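Local coordinates for leucine aminopeptidase (Parabacteroides distasonis, PDB 3TC8), which probably acts as a zinc-dependent exopeptidase of the M28 family, perhaps with aminopeptidase or glutaminyl-peptide cyclotransferase activity, at residues T179-A183 and Y253-R258; K95-A101 and A193-L199; V132-L136 and D152-F156; A63-E69 and R83-F89. All coordinates share one frame; numbering follows the deposited sequence. Where two conformers were deposited one is given.

Contact 4 pairs the hairpin strands at one edge of the central mixed sheet, contact 2 joins two inner parallel strands, and contact 3 packs helix 125-144 on strand 150-156, which lies between them. Contacts 2 and 3 have centres about 10 Å apart and are tied by a salt bridge from Arg96 NE to Asp152 OD2 of 2.8 Å; contacts 3 and 4, also about 10 Å apart, share the 2.7 Å pair Asp152 OD1 and Ser88 OG. Contact 1 lies over the opposite face of the sheet from contact 3, where Trp182 meets Leu98, Ile154 and Phe156. Zinc, bound by Asp127, Asp160 and His281, lies about 11 Å from the Leu198 side chain and about 13 Å from that of Thr179.

Contact 1: T179-A183 and Y253-R258; sequences TQFWA and YVISGR
Arg258, in the conformer described, reaches across from its helix end to the carbonyl oxygen of Ala183, with NE at 2.8 Å and NH2 at 3.0 Å from Ala183 O. Both hydrogen bonds converge on this single oxygen, which lies close to the guanidinium plane. Bends at chi2 and chi3 turn the arginine chain back so that CG and CD lie against the Trp182 ring, Arg258 CG 3.5 Å from Trp182 CZ3, with the guanidinium almost perpendicular to the indole. Helices 177-184 and 250-258 run nearly parallel here, the axes of segments 179-183 and 253-258 approaching to 9.0 Å at 25°, on the side of the central M28 sheet that carries Leu98 and Phe100. The backbones come close at Gly257, whose CA is 4.9 Å from Ala183 CA; a CB there would run into Ala183 CB. Buried alongside Trp182 and Ala183, Thr179 CG2 meets Val254 CG2 at 3.7 Å. By contrast, Gln180 and Tyr253 are partly exposed, yet closely stacked: Gln180 CG sits over one ring face, 3.4 Å from Tyr253 CD1, the amide and ring planes 11° apart. Gln180 NE2 bonds to the backbone O of Asp173, Tyr253 OH to its OD1.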
loop_
_atom_site.group_PDB
_atom_site.type_symbol
_atom_site.label_atom_id
_atom_site.label_comp_id
_atom_site.label_asym_id
_atom_site.label_seq_id
_atom_site.Cartn_x
_atom_site.Cartn_y
_atom_site.Cartn_z
ATOM N N THR A 179 -9.707 -4.378 -2.894
ATOM C CA THR A 179 -10.157 -3.015 -3.025
ATOM C C THR A 179 -11.447 -2.948 -3.816
ATOM O O THR A 179 -12.364 -2.197 -3.473
ATOM C CB THR A 179 -9.105 -2.098 -3.700
ATOM O OG1 THR A 179 -7.887 -2.241 -2.969
ATOM C CG2 THR A 179 -9.541 -0.651 -3.644
ATOM N N GLN A 180 -11.548 -3.744 -4.885
ATOM C CA GLN A 180 -12.784 -3.774 -5.637
ATOM C C GLN A 180 -13.961 -4.153 -4.747
ATOM O O GLN A 180 -15.058 -3.605 -4.869
ATOM C CB GLN A 180 -12.674 -4.702 -6.849
ATOM C CG GLN A 180 -11.742 -4.147 -7.969
ATOM C CD GLN A 180 -11.681 -5.096 -9.124
ATOM O OE1 GLN A 180 -12.714 -5.324 -9.779
ATOM N NE2 GLN A 180 -10.553 -5.717 -9.358
ATOM N N PHE A 181 -13.790 -5.186 -3.903
ATOM C CA PHE A 181 -14.839 -5.631 -3.031
ATOM C C PHE A 181 -15.217 -4.527 -2.046
ATOM O O PHE A 181 -16.391 -4.222 -1.874
ATOM C CB PHE A 181 -14.423 -6.878 -2.280
ATOM C CG PHE A 181 -15.526 -7.366 -1.359
ATOM C CD1 PHE A 181 -16.524 -8.160 -1.860
ATOM C CD2 PHE A 181 -15.578 -6.965 -0.036
ATOM C CE1 PHE A 181 -17.580 -8.544 -1.056
ATOM C CE2 PHE A 181 -16.654 -7.382 0.786
ATOM C CZ PHE A 181 -17.644 -8.136 0.253
ATOM N N TRP A 182 -14.221 -3.933 -1.386
ATOM C CA TRP A 182 -14.460 -2.919 -0.382
ATOM C C TRP A 182 -15.146 -1.685 -0.973
ATOM O O TRP A 182 -16.025 -1.097 -0.363
ATOM C CB TRP A 182 -13.122 -2.532 0.251
ATOM C CG TRP A 182 -13.235 -1.374 1.210
ATOM C CD1 TRP A 182 -13.572 -1.403 2.539
ATOM C CD2 TRP A 182 -13.045 0.009 0.864
ATOM N NE1 TRP A 182 -13.589 -0.123 3.019
ATOM C CE2 TRP A 182 -13.274 0.770 2.022
ATOM C CE3 TRP A 182 -12.646 0.662 -0.287
ATOM C CZ2 TRP A 182 -13.120 2.157 2.035
ATOM C CZ3 TRP A 182 -12.515 2.053 -0.283
ATOM C CH2 TRP A 182 -12.751 2.776 0.867
ATOM N N ALA A 183 -14.715 -1.291 -2.162
ATOM C CA ALA A 183 -15.228 -0.052 -2.731
ATOM C C ALA A 183 -16.734 -0.168 -2.993
ATOM O O ALA A 183 -17.457 0.822 -2.928
ATOM C CB ALA A 183 -14.469 0.343 -3.970
ATOM N N TYR A 253 -9.428 2.026 -8.016
ATOM C CA TYR A 253 -10.677 1.436 -7.623
ATOM C C TYR A 253 -11.333 2.183 -6.469
ATOM O O TYR A 253 -12.548 2.182 -6.352
ATOM C CB TYR A 253 -10.486 -0.064 -7.375
ATOM C CG TYR A 253 -10.149 -0.846 -8.583
ATOM C CD1 TYR A 253 -11.122 -1.156 -9.527
ATOM C CD2 TYR A 253 -8.856 -1.245 -8.825
ATOM C CE1 TYR A 253 -10.809 -1.907 -10.672
ATOM C CE2 TYR A 253 -8.514 -1.966 -9.979
ATOM C CZ TYR A 253 -9.478 -2.298 -10.888
ATOM O OH TYR A 253 -9.143 -3.030 -11.987
ATOM N N VAL A 254 -10.515 2.831 -5.634
ATOM C CA VAL A 254 -11.054 3.731 -4.618
ATOM C C VAL A 254 -11.686 4.947 -5.321
ATOM O O VAL A 254 -12.802 5.344 -4.960
ATOM C CB VAL A 254 -9.984 4.148 -3.621
ATOM C CG1 VAL A 254 -10.506 5.220 -2.683
ATOM C CG2 VAL A 254 -9.434 2.916 -2.862
ATOM N N ILE A 255 -11.020 5.493 -6.337
ATOM C CA ILE A 255 -11.519 6.632 -7.098
ATOM C C ILE A 255 -12.838 6.258 -7.779
ATOM O O ILE A 255 -13.849 6.943 -7.635
ATOM C CB ILE A 255 -10.453 7.086 -8.118
ATOM C CG1 ILE A 255 -9.249 7.711 -7.403
ATOM C CG2 ILE A 255 -11.075 8.096 -9.139
ATOM C CD1 ILE A 255 -7.963 7.793 -8.309
ATOM N N SER A 256 -12.844 5.144 -8.490
ATOM C CA SER A 256 -14.026 4.795 -9.273
ATOM C C SER A 256 -15.185 4.335 -8.399
ATOM O O SER A 256 -16.355 4.617 -8.705
ATOM C CB SER A 256 -13.696 3.751 -10.323
ATOM O OG SER A 256 -13.318 2.500 -9.778
ATOM N N GLY A 257 -14.903 3.562 -7.351
ATOM C CA GLY A 257 -15.945 2.948 -6.540
ATOM C C GLY A 257 -16.471 3.803 -5.404
ATOM O O GLY A 257 -17.630 3.684 -5.014
ATOM N N ARG A 258 -15.601 4.628 -4.797
ATOM C CA ARG A 258 -16.015 5.493 -3.640
ATOM C C ARG A 258 -15.946 6.942 -3.947
ATOM O O ARG A 258 -16.330 7.766 -3.109
ATOM C CB ARG A 258 -15.171 5.352 -2.366
ATOM C CG ARG A 258 -15.031 3.991 -1.789
ATOM C CD ARG A 258 -16.044 3.622 -0.704
ATOM N NE ARG A 258 -17.228 3.129 -1.381
ATOM C CZ ARG A 258 -18.437 3.646 -1.355
ATOM N NH1 ARG A 258 -18.774 4.693 -0.612
ATOM N NH2 ARG A 258 -19.346 3.036 -2.070
#

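Contact 2: K95-A101 and A193-L199; sequences KRVLLFA and AEYGILL
Strands 96-101 and 195-199 run parallel, the axes of these segments 4.7 Å apart and inclined by 18°, and backbone bonds alternate between them: Leu98 N to Tyr195 O, Ile197 N to Leu98 O, Phe100 N to Ile197 O, Leu199 N to Phe100 O. Where the ladder begins, Glu194 N binds Arg96 O at 2.8 Å, and a water bridges Arg96 N and Glu194 OE2. Val97 spreads both methyls on the Tyr195 ring, CG2 over its face at 3.9 Å from the centroid. On this side of the sheet Leu99 and Ile197 lie alongside each other, Leu99 CD2 3.9 Å from Ile197 CB. Phe100 occupies the opposite side; its chi1 of 59° places CG between the backbone N and carbonyl carbon and swings the ring across to the neighbouring strand. Leu198 CB then sits over one ring face, 3.7 Å from Phe100 CE2, while a CB on Gly196 would come to 3.1 Å from Phe100 CE1. With alanine instead of Phe100, Leu198 CB is likely to lose its aromatic partner and a gap to open beside Gly196. Such parallel pairing within a sheet covered by helices on both sides is characteristic of the α/β fold of M28 zinc exopeptidases.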
loop_
_atom_site.group_PDB
_atom_site.type_symbol
_atom_site.label_atom_id
_atom_site.label_comp_id
_atom_site.label_asym_id
_atom_site.label_seq_id
_atom_site.Cartn_x
_atom_site.Cartn_y
_atom_site.Cartn_z
ATOM N N LYS A 95 -14.816 14.276 9.029
ATOM C CA LYS A 95 -13.688 14.659 8.187
ATOM C C LYS A 95 -12.589 13.629 8.372
ATOM O O LYS A 95 -12.095 13.401 9.486
ATOM C CB LYS A 95 -13.193 16.065 8.516
ATOM C CG LYS A 95 -14.299 17.108 8.491
ATOM C CD LYS A 95 -13.745 18.514 8.369
ATOM C CE LYS A 95 -14.699 19.563 8.937
ATOM N NZ LYS A 95 -14.591 19.608 10.440
ATOM N N ARG A 96 -12.267 12.961 7.271
ATOM C CA ARG A 96 -11.393 11.787 7.297
ATOM C C ARG A 96 -10.412 11.785 6.156
ATOM O O ARG A 96 -10.651 12.394 5.112
ATOM C CB ARG A 96 -12.227 10.519 7.231
ATOM C CG ARG A 96 -13.387 10.553 8.187
ATOM C CD ARG A 96 -13.985 9.189 8.461
ATOM N NE ARG A 96 -13.068 8.272 9.143
ATOM C CZ ARG A 96 -12.733 8.379 10.415
ATOM N NH1 ARG A 96 -13.311 9.285 11.220
ATOM N NH2 ARG A 96 -11.866 7.514 10.941
ATOM N N VAL A 97 -9.275 11.121 6.390
ATOM C CA VAL A 97 -8.306 10.812 5.374
ATOM C C VAL A 97 -8.083 9.311 5.365
ATOM O O VAL A 97 -7.979 8.689 6.412
ATOM C CB VAL A 97 -6.985 11.551 5.609
ATOM C CG1 VAL A 97 -5.888 11.049 4.690
ATOM C CG2 VAL A 97 -7.220 13.055 5.417
ATOM N N LEU A 98 -8.055 8.720 4.172
ATOM C CA LEU A 98 -7.804 7.322 3.931
ATOM C C LEU A 98 -6.347 7.091 3.552
ATOM O O LEU A 98 -5.893 7.655 2.575
ATOM C CB LEU A 98 -8.734 6.856 2.823
ATOM C CG LEU A 98 -8.530 5.412 2.334
ATOM C CD1 LEU A 98 -8.764 4.410 3.393
ATOM C CD2 LEU A 98 -9.380 5.156 1.072
ATOM N N LEU A 99 -5.686 6.213 4.300
ATOM C CA LEU A 99 -4.287 5.812 3.995
ATOM C C LEU A 99 -4.323 4.302 3.802
ATOM O O LEU A 99 -4.851 3.576 4.626
ATOM C CB LEU A 99 -3.364 6.163 5.169
ATOM C CG LEU A 99 -3.341 7.619 5.587
ATOM C CD1 LEU A 99 -2.391 7.791 6.808
ATOM C CD2 LEU A 99 -2.933 8.554 4.476
ATOM N N PHE A 100 -3.711 3.834 2.697
ATOM C CA PHE A 100 -3.922 2.421 2.323
ATOM C C PHE A 100 -2.741 1.834 1.639
ATOM O O PHE A 100 -1.850 2.515 1.160
ATOM C CB PHE A 100 -5.248 2.227 1.558
ATOM C CG PHE A 100 -5.425 3.002 0.272
ATOM C CD1 PHE A 100 -5.627 4.370 0.257
ATOM C CD2 PHE A 100 -5.503 2.334 -0.933
ATOM C CE1 PHE A 100 -5.909 5.065 -0.887
ATOM C CE2 PHE A 100 -5.782 3.045 -2.102
ATOM C CZ PHE A 100 -5.998 4.373 -2.091
ATOM N N ALA A 101 -2.714 0.502 1.632
ATOM C CA ALA A 101 -1.638 -0.308 1.036
ATOM C C ALA A 101 -2.185 -1.739 0.889
ATOM O O ALA A 101 -3.135 -2.084 1.548
ATOM C CB ALA A 101 -0.419 -0.322 1.991
ATOM N N ALA A 193 -14.059 9.925 2.398
ATOM C CA ALA A 193 -12.937 10.638 2.997
ATOM C C ALA A 193 -12.631 11.820 2.097
ATOM O O ALA A 193 -12.985 11.833 0.926
ATOM C CB ALA A 193 -11.708 9.702 3.130
ATOM N N GLU A 194 -11.887 12.793 2.614
ATOM C CA GLU A 194 -11.530 13.960 1.853
ATOM C C GLU A 194 -10.594 13.581 0.709
ATOM O O GLU A 194 -10.716 14.109 -0.389
ATOM C CB GLU A 194 -10.854 14.992 2.759
ATOM C CG GLU A 194 -11.723 15.482 3.937
ATOM C CD GLU A 194 -13.004 16.146 3.508
ATOM O OE1 GLU A 194 -12.866 17.171 2.817
ATOM O OE2 GLU A 194 -14.130 15.651 3.851
ATOM N N TYR A 195 -9.648 12.701 0.998
ATOM C CA TYR A 195 -8.702 12.200 -0.001
ATOM C C TYR A 195 -8.110 10.915 0.538
ATOM O O TYR A 195 -8.258 10.581 1.701
ATOM C CB TYR A 195 -7.596 13.228 -0.351
ATOM C CG TYR A 195 -6.688 13.615 0.801
ATOM C CD1 TYR A 195 -5.547 12.873 1.084
ATOM C CD2 TYR A 195 -6.923 14.730 1.583
ATOM C CE1 TYR A 195 -4.710 13.192 2.109
ATOM C CE2 TYR A 195 -6.091 15.058 2.639
ATOM C CZ TYR A 195 -4.967 14.272 2.916
ATOM O OH TYR A 195 -4.102 14.550 3.927
ATOM N N GLY A 196 -7.455 10.208 -0.369
ATOM C CA GLY A 196 -6.742 8.985 -0.060
ATOM C C GLY A 196 -5.288 9.024 -0.531
ATOM O O GLY A 196 -4.966 9.636 -1.546
ATOM N N ILE A 197 -4.418 8.350 0.231
ATOM C CA ILE A 197 -3.026 8.158 -0.147
ATOM C C ILE A 197 -2.715 6.666 -0.066
ATOM O O ILE A 197 -2.839 6.059 1.007
ATOM C CB ILE A 197 -2.020 8.919 0.725
ATOM C CG1 ILE A 197 -2.308 10.442 0.680
ATOM C CG2 ILE A 197 -0.604 8.617 0.285
ATOM C CD1 ILE A 197 -1.451 11.206 1.702
ATOM N N LEU A 198 -2.345 6.074 -1.196
ATOM C CA LEU A 198 -1.843 4.717 -1.311
ATOM C C LEU A 198 -0.322 4.734 -1.266
ATOM O O LEU A 198 0.301 5.502 -1.973
ATOM C CB LEU A 198 -2.317 4.136 -2.643
ATOM C CG LEU A 198 -1.721 2.796 -3.084
ATOM C CD1 LEU A 198 -1.994 1.678 -2.084
ATOM C CD2 LEU A 198 -2.260 2.412 -4.440
ATOM N N LEU A 199 0.260 3.843 -0.477
ATOM C CA LEU A 199 1.683 3.595 -0.469
ATOM C C LEU A 199 1.890 2.212 -1.089
ATOM O O LEU A 199 1.346 1.220 -0.577
ATOM C CB LEU A 199 2.253 3.593 0.940
ATOM C CG LEU A 199 1.999 4.852 1.798
ATOM C CD1 LEU A 199 2.690 4.720 3.143
ATOM C CD2 LEU A 199 2.404 6.082 1.033
HETATM O O HOH W 1 -14.243 13.091 5.085
#

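Contact 3: V132-L136 and D152-F156; sequences VGALL and DIIFF
Ile153 meets Leu135 through its CG2 branch, 4.2 Å from Leu135 CB, where helix 125-144 lies along the sheet. The helix is the connection of a beta-alpha-beta crossover between the parallel neighbouring strands 96-102 and 150-156 of the M28 α/β fold: the segments 132-136 and 152-156 run nearly antiparallel, at 158°, with axes 9.7 Å apart, and the contact is apolar. Ile154, next along the strand, points the other way, toward Ile86 and Leu98, so that only its backbone O approaches Leu135 CD1. Phe155 then carries most of the contact. A chi1 of -53°, which sets CG beside the backbone N, carries its ring over to the helix, where three side chains receive it. Leu135 comes in at the ring edge, its CB 3.8 Å from Phe155 CE1, the two side chains running antiparallel. Leu136 lies nearly perpendicular to Phe155 and also touches the edge, with CD2 3.8 Å from Phe155 CZ. Replacing Phe155 by an alanine would probably open a gap under the helix and deprive Val132, Leu135 and Leu136 of their shared partner. Leu58 and Trp103 also touch Phe155. From Val132 comes the one face contact among the three: CG1 stands above the middle of the ring, 4.0 Å from its centroid and 12° off the normal.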
loop_
_atom_site.group_PDB
_atom_site.type_symbol
_atom_site.label_atom_id
_atom_site.label_comp_id
_atom_site.label_asym_id
_atom_site.label_seq_id
_atom_site.Cartn_x
_atom_site.Cartn_y
_atom_site.Cartn_z
ATOM N N VAL A 132 2.661 -1.377 3.967
ATOM C CA VAL A 132 2.020 -1.766 5.225
ATOM C C VAL A 132 2.910 -1.391 6.417
ATOM O O VAL A 132 2.426 -0.908 7.418
ATOM C CB VAL A 132 1.722 -3.278 5.242
ATOM C CG1 VAL A 132 1.255 -3.756 6.573
ATOM C CG2 VAL A 132 0.684 -3.603 4.142
ATOM N N GLY A 133 4.225 -1.598 6.288
ATOM C CA GLY A 133 5.117 -1.263 7.408
ATOM C C GLY A 133 5.184 0.234 7.660
ATOM O O GLY A 133 5.194 0.663 8.821
ATOM N N ALA A 134 5.214 1.032 6.592
ATOM C CA ALA A 134 5.155 2.476 6.730
ATOM C C ALA A 134 3.844 2.889 7.394
ATOM O O ALA A 134 3.821 3.742 8.295
ATOM C CB ALA A 134 5.371 3.182 5.432
ATOM N N LEU A 135 2.727 2.313 6.949
ATOM C CA LEU A 135 1.441 2.643 7.540
ATOM C C LEU A 135 1.318 2.186 8.979
ATOM O O LEU A 135 0.672 2.878 9.779
ATOM C CB LEU A 135 0.289 2.079 6.721
ATOM C CG LEU A 135 0.034 2.769 5.383
ATOM C CD1 LEU A 135 -1.167 2.176 4.665
ATOM C CD2 LEU A 135 -0.137 4.290 5.494
ATOM N N LEU A 136 1.901 1.059 9.368
ATOM C CA LEU A 136 1.905 0.661 10.743
ATOM C C LEU A 136 2.629 1.675 11.602
ATOM O O LEU A 136 2.151 2.006 12.685
ATOM C CB LEU A 136 2.505 -0.739 10.965
ATOM C CG LEU A 136 1.631 -1.913 10.496
ATOM C CD1 LEU A 136 2.498 -3.182 10.495
ATOM C CD2 LEU A 136 0.417 -2.109 11.439
ATOM N N ASP A 152 -8.371 6.629 8.520
ATOM C CA ASP A 152 -8.608 5.200 8.311
ATOM C C ASP A 152 -7.373 4.622 7.636
ATOM O O ASP A 152 -6.947 5.129 6.617
ATOM C CB ASP A 152 -9.850 4.975 7.460
ATOM C CG ASP A 152 -11.049 5.640 8.082
ATOM O OD1 ASP A 152 -11.435 5.196 9.185
ATOM O OD2 ASP A 152 -11.549 6.639 7.489
ATOM N N ILE A 153 -6.825 3.595 8.257
ATOM C CA ILE A 153 -5.711 2.818 7.711
ATOM C C ILE A 153 -6.352 1.568 7.115
ATOM O O ILE A 153 -6.994 0.823 7.879
ATOM C CB ILE A 153 -4.717 2.429 8.797
ATOM C CG1 ILE A 153 -4.192 3.606 9.628
ATOM C CG2 ILE A 153 -3.641 1.544 8.242
ATOM C CD1 ILE A 153 -3.307 4.525 8.877
ATOM N N ILE A 154 -6.141 1.307 5.857
ATOM C CA ILE A 154 -6.672 0.080 5.240
ATOM C C ILE A 154 -5.558 -0.712 4.568
ATOM O O ILE A 154 -4.832 -0.206 3.747
ATOM C CB ILE A 154 -7.841 0.288 4.259
ATOM C CG1 ILE A 154 -8.948 1.089 4.954
ATOM C CG2 ILE A 154 -8.310 -1.084 3.757
ATOM C CD1 ILE A 154 -10.249 1.248 4.129
ATOM N N PHE A 155 -5.485 -1.990 4.999
ATOM C CA PHE A 155 -4.658 -2.972 4.337
ATOM C C PHE A 155 -5.586 -3.830 3.450
ATOM O O PHE A 155 -6.376 -4.614 3.952
ATOM C CB PHE A 155 -3.894 -3.818 5.336
ATOM C CG PHE A 155 -3.094 -3.019 6.359
ATOM C CD1 PHE A 155 -2.442 -1.850 6.026
ATOM C CD2 PHE A 155 -3.011 -3.495 7.651
ATOM C CE1 PHE A 155 -1.720 -1.170 7.007
ATOM C CE2 PHE A 155 -2.249 -2.816 8.629
ATOM C CZ PHE A 155 -1.618 -1.644 8.256
ATOM N N PHE A 156 -5.457 -3.620 2.147
ATOM C CA PHE A 156 -6.274 -4.336 1.160
ATOM C C PHE A 156 -5.596 -5.647 0.761
ATOM O O PHE A 156 -4.405 -5.719 0.563
ATOM C CB PHE A 156 -6.498 -3.462 -0.072
ATOM C CG PHE A 156 -7.448 -2.329 0.161
ATOM C CD1 PHE A 156 -8.779 -2.553 0.371
ATOM C CD2 PHE A 156 -7.016 -1.002 0.104
ATOM C CE1 PHE A 156 -9.656 -1.526 0.550
ATOM C CE2 PHE A 156 -7.933 0.029 0.291
ATOM C CZ PHE A 156 -9.248 -0.230 0.475
#

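Contact 4: A63-E69 and R83-F89; sequences AKVYQQE and RNIIGSF
Tyr66 and Ile86 form the central hydrogen-bonded pair of this antiparallel hairpin, Tyr66 N lying 2.8 Å from Ile86 O; Lys64 with Ser88 and Gln68 with Asn84 repeat the pattern. Two side-chain hydrogen bonds accompany the ladder, one on each side of the sheet. Arg83 NH1 donates to Gln67 OE1 at 2.8 Å, nearly straight on to the carbonyl, with amide and guanidinium close to coplanar; NH1 also forms a salt bridge with Asp52. On the other side the extended Gln68 chain, CG anti to the backbone N (chi1 174°), brings OE1 to 2.9 Å from Asn84 ND2, the amide planes 66° apart; Gln68 NE2 goes on to Asn185 O. Among apolar contacts, Ala63 CB sits over one face of Phe89, 3.8 Å from Phe89 CZ, and Tyr66 CD1 touches Ile86 CG2 at 4.0 Å. Strand 64-73 is outermost, while strand 79-89 pairs onward with 150-156; helix 45-60 covers the side of Val65 and Ile85, and helix 177-184 meets Gln68 and Asn84.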
loop_
_atom_site.group_PDB
_atom_site.type_symbol
_atom_site.label_atom_id
_atom_site.label_comp_id
_atom_site.label_asym_id
_atom_site.label_seq_id
_atom_site.Cartn_x
_atom_site.Cartn_y
_atom_site.Cartn_z
ATOM N N ALA A 63 -6.815 1.843 17.368
ATOM C CA ALA A 63 -7.753 1.892 16.257
ATOM C C ALA A 63 -8.968 1.037 16.551
ATOM O O ALA A 63 -8.872 -0.028 17.182
ATOM C CB ALA A 63 -7.086 1.438 14.986
ATOM N N LYS A 64 -10.094 1.440 15.987
ATOM C CA LYS A 64 -11.264 0.606 15.867
ATOM C C LYS A 64 -11.061 -0.284 14.637
ATOM O O LYS A 64 -10.932 0.261 13.528
ATOM C CB LYS A 64 -12.528 1.445 15.699
ATOM C CG LYS A 64 -13.768 0.629 15.628
ATOM C CD LYS A 64 -15.009 1.485 15.481
ATOM C CE LYS A 64 -16.283 0.667 15.302
ATOM N NZ LYS A 64 -16.563 -0.229 16.460
ATOM N N VAL A 65 -10.950 -1.598 14.832
ATOM C CA VAL A 65 -10.519 -2.476 13.746
ATOM C C VAL A 65 -11.716 -3.241 13.194
ATOM O O VAL A 65 -12.506 -3.818 13.950
ATOM C CB VAL A 65 -9.404 -3.437 14.236
ATOM C CG1 VAL A 65 -9.051 -4.457 13.120
ATOM C CG2 VAL A 65 -8.210 -2.620 14.670
ATOM N N TYR A 66 -11.809 -3.224 11.884
ATOM C CA TYR A 66 -12.766 -4.032 11.140
ATOM C C TYR A 66 -12.015 -5.011 10.274
ATOM O O TYR A 66 -11.081 -4.625 9.613
ATOM C CB TYR A 66 -13.602 -3.141 10.205
ATOM C CG TYR A 66 -14.270 -1.957 10.749
ATOM C CD1 TYR A 66 -13.563 -0.808 11.026
ATOM C CD2 TYR A 66 -15.634 -1.918 10.894
ATOM C CE1 TYR A 66 -14.158 0.342 11.475
ATOM C CE2 TYR A 66 -16.273 -0.775 11.365
ATOM C CZ TYR A 66 -15.525 0.359 11.630
ATOM O OH TYR A 66 -16.144 1.498 12.113
ATOM N N GLN A 67 -12.392 -6.271 10.308
ATOM C CA GLN A 67 -11.803 -7.281 9.455
ATOM C C GLN A 67 -12.844 -7.734 8.458
ATOM O O GLN A 67 -13.791 -8.415 8.844
ATOM C CB GLN A 67 -11.219 -8.435 10.271
ATOM C CG GLN A 67 -10.116 -7.953 11.229
ATOM C CD GLN A 67 -9.472 -9.097 11.985
ATOM O OE1 GLN A 67 -8.970 -10.006 11.383
ATOM N NE2 GLN A 67 -9.499 -9.051 13.282
ATOM N N GLN A 68 -12.723 -7.312 7.229
ATOM C CA GLN A 68 -13.715 -7.576 6.227
ATOM C C GLN A 68 -13.319 -8.840 5.470
ATOM O O GLN A 68 -12.388 -8.799 4.714
ATOM C CB GLN A 68 -13.796 -6.370 5.317
ATOM C CG GLN A 68 -14.687 -6.555 4.131
ATOM C CD GLN A 68 -14.752 -5.255 3.309
ATOM O OE1 GLN A 68 -13.803 -4.863 2.696
ATOM N NE2 GLN A 68 -15.932 -4.610 3.339
ATOM N N GLU A 69 -14.011 -9.930 5.741
ATOM C CA GLU A 69 -13.687 -11.184 5.101
ATOM C C GLU A 69 -14.635 -11.442 3.946
ATOM O O GLU A 69 -15.828 -11.283 4.103
ATOM C CB GLU A 69 -13.747 -12.316 6.116
ATOM C CG GLU A 69 -12.692 -12.128 7.189
ATOM C CD GLU A 69 -12.709 -13.151 8.244
ATOM O OE1 GLU A 69 -13.610 -13.078 9.109
ATOM O OE2 GLU A 69 -11.798 -13.989 8.250
ATOM N N ARG A 83 -9.187 -10.966 3.213
ATOM C CA ARG A 83 -9.431 -10.224 4.431
ATOM C C ARG A 83 -8.825 -8.833 4.286
ATOM O O ARG A 83 -7.611 -8.665 4.290
ATOM C CB ARG A 83 -8.824 -10.958 5.628
ATOM C CG ARG A 83 -8.934 -10.188 6.902
ATOM C CD ARG A 83 -8.691 -10.936 8.168
ATOM N NE ARG A 83 -7.466 -11.752 8.115
ATOM C CZ ARG A 83 -6.862 -12.279 9.177
ATOM N NH1 ARG A 83 -7.121 -11.832 10.382
ATOM N NH2 ARG A 83 -5.942 -13.183 8.991
ATOM N N ASN A 84 -9.684 -7.832 4.104
ATOM C CA ASN A 84 -9.258 -6.435 4.185
ATOM C C ASN A 84 -9.271 -6.023 5.650
ATOM O O ASN A 84 -10.176 -6.383 6.385
ATOM C CB ASN A 84 -10.181 -5.517 3.384
ATOM C CG ASN A 84 -10.226 -5.819 1.910
ATOM O OD1 ASN A 84 -9.203 -6.089 1.280
ATOM N ND2 ASN A 84 -11.425 -5.693 1.319
ATOM N N ILE A 85 -8.239 -5.311 6.079
ATOM C CA ILE A 85 -8.083 -4.930 7.473
ATOM C C ILE A 85 -8.125 -3.428 7.582
ATOM O O ILE A 85 -7.315 -2.741 6.987
ATOM C CB ILE A 85 -6.800 -5.527 8.062
ATOM C CG1 ILE A 85 -6.737 -7.048 7.882
ATOM C CG2 ILE A 85 -6.604 -5.115 9.518
ATOM C CD1 ILE A 85 -5.398 -7.676 8.124
ATOM N N ILE A 86 -9.087 -2.932 8.358
ATOM C CA ILE A 86 -9.335 -1.513 8.477
ATOM C C ILE A 86 -9.143 -1.068 9.928
ATOM O O ILE A 86 -9.720 -1.659 10.801
ATOM C CB ILE A 86 -10.777 -1.132 8.045
ATOM C CG1 ILE A 86 -11.058 -1.549 6.601
ATOM C CG2 ILE A 86 -11.016 0.381 8.248
ATOM C CD1 ILE A 86 -11.815 -2.781 6.383
ATOM N N GLY A 87 -8.303 -0.064 10.136
ATOM C CA GLY A 87 -8.157 0.556 11.453
ATOM C C GLY A 87 -8.550 1.987 11.399
ATOM O O GLY A 87 -7.963 2.792 10.695
ATOM N N SER A 88 -9.546 2.350 12.180
ATOM C CA SER A 88 -10.093 3.712 12.149
ATOM C C SER A 88 -9.776 4.442 13.454
ATOM O O SER A 88 -10.095 3.957 14.567
ATOM C CB SER A 88 -11.608 3.699 11.954
ATOM O OG SER A 88 -11.955 3.032 10.754
ATOM N N PHE A 89 -9.184 5.614 13.319
ATOM C CA PHE A 89 -8.913 6.483 14.451
ATOM C C PHE A 89 -9.888 7.652 14.395
ATOM O O PHE A 89 -10.289 8.125 13.325
ATOM C CB PHE A 89 -7.499 6.986 14.362
ATOM C CG PHE A 89 -6.457 5.931 14.506
ATOM C CD1 PHE A 89 -5.980 5.560 15.759
ATOM C CD2 PHE A 89 -5.852 5.377 13.395
ATOM C CE1 PHE A 89 -4.956 4.668 15.887
ATOM C CE2 PHE A 89 -4.840 4.488 13.545
ATOM C CZ PHE A 89 -4.390 4.113 14.796
#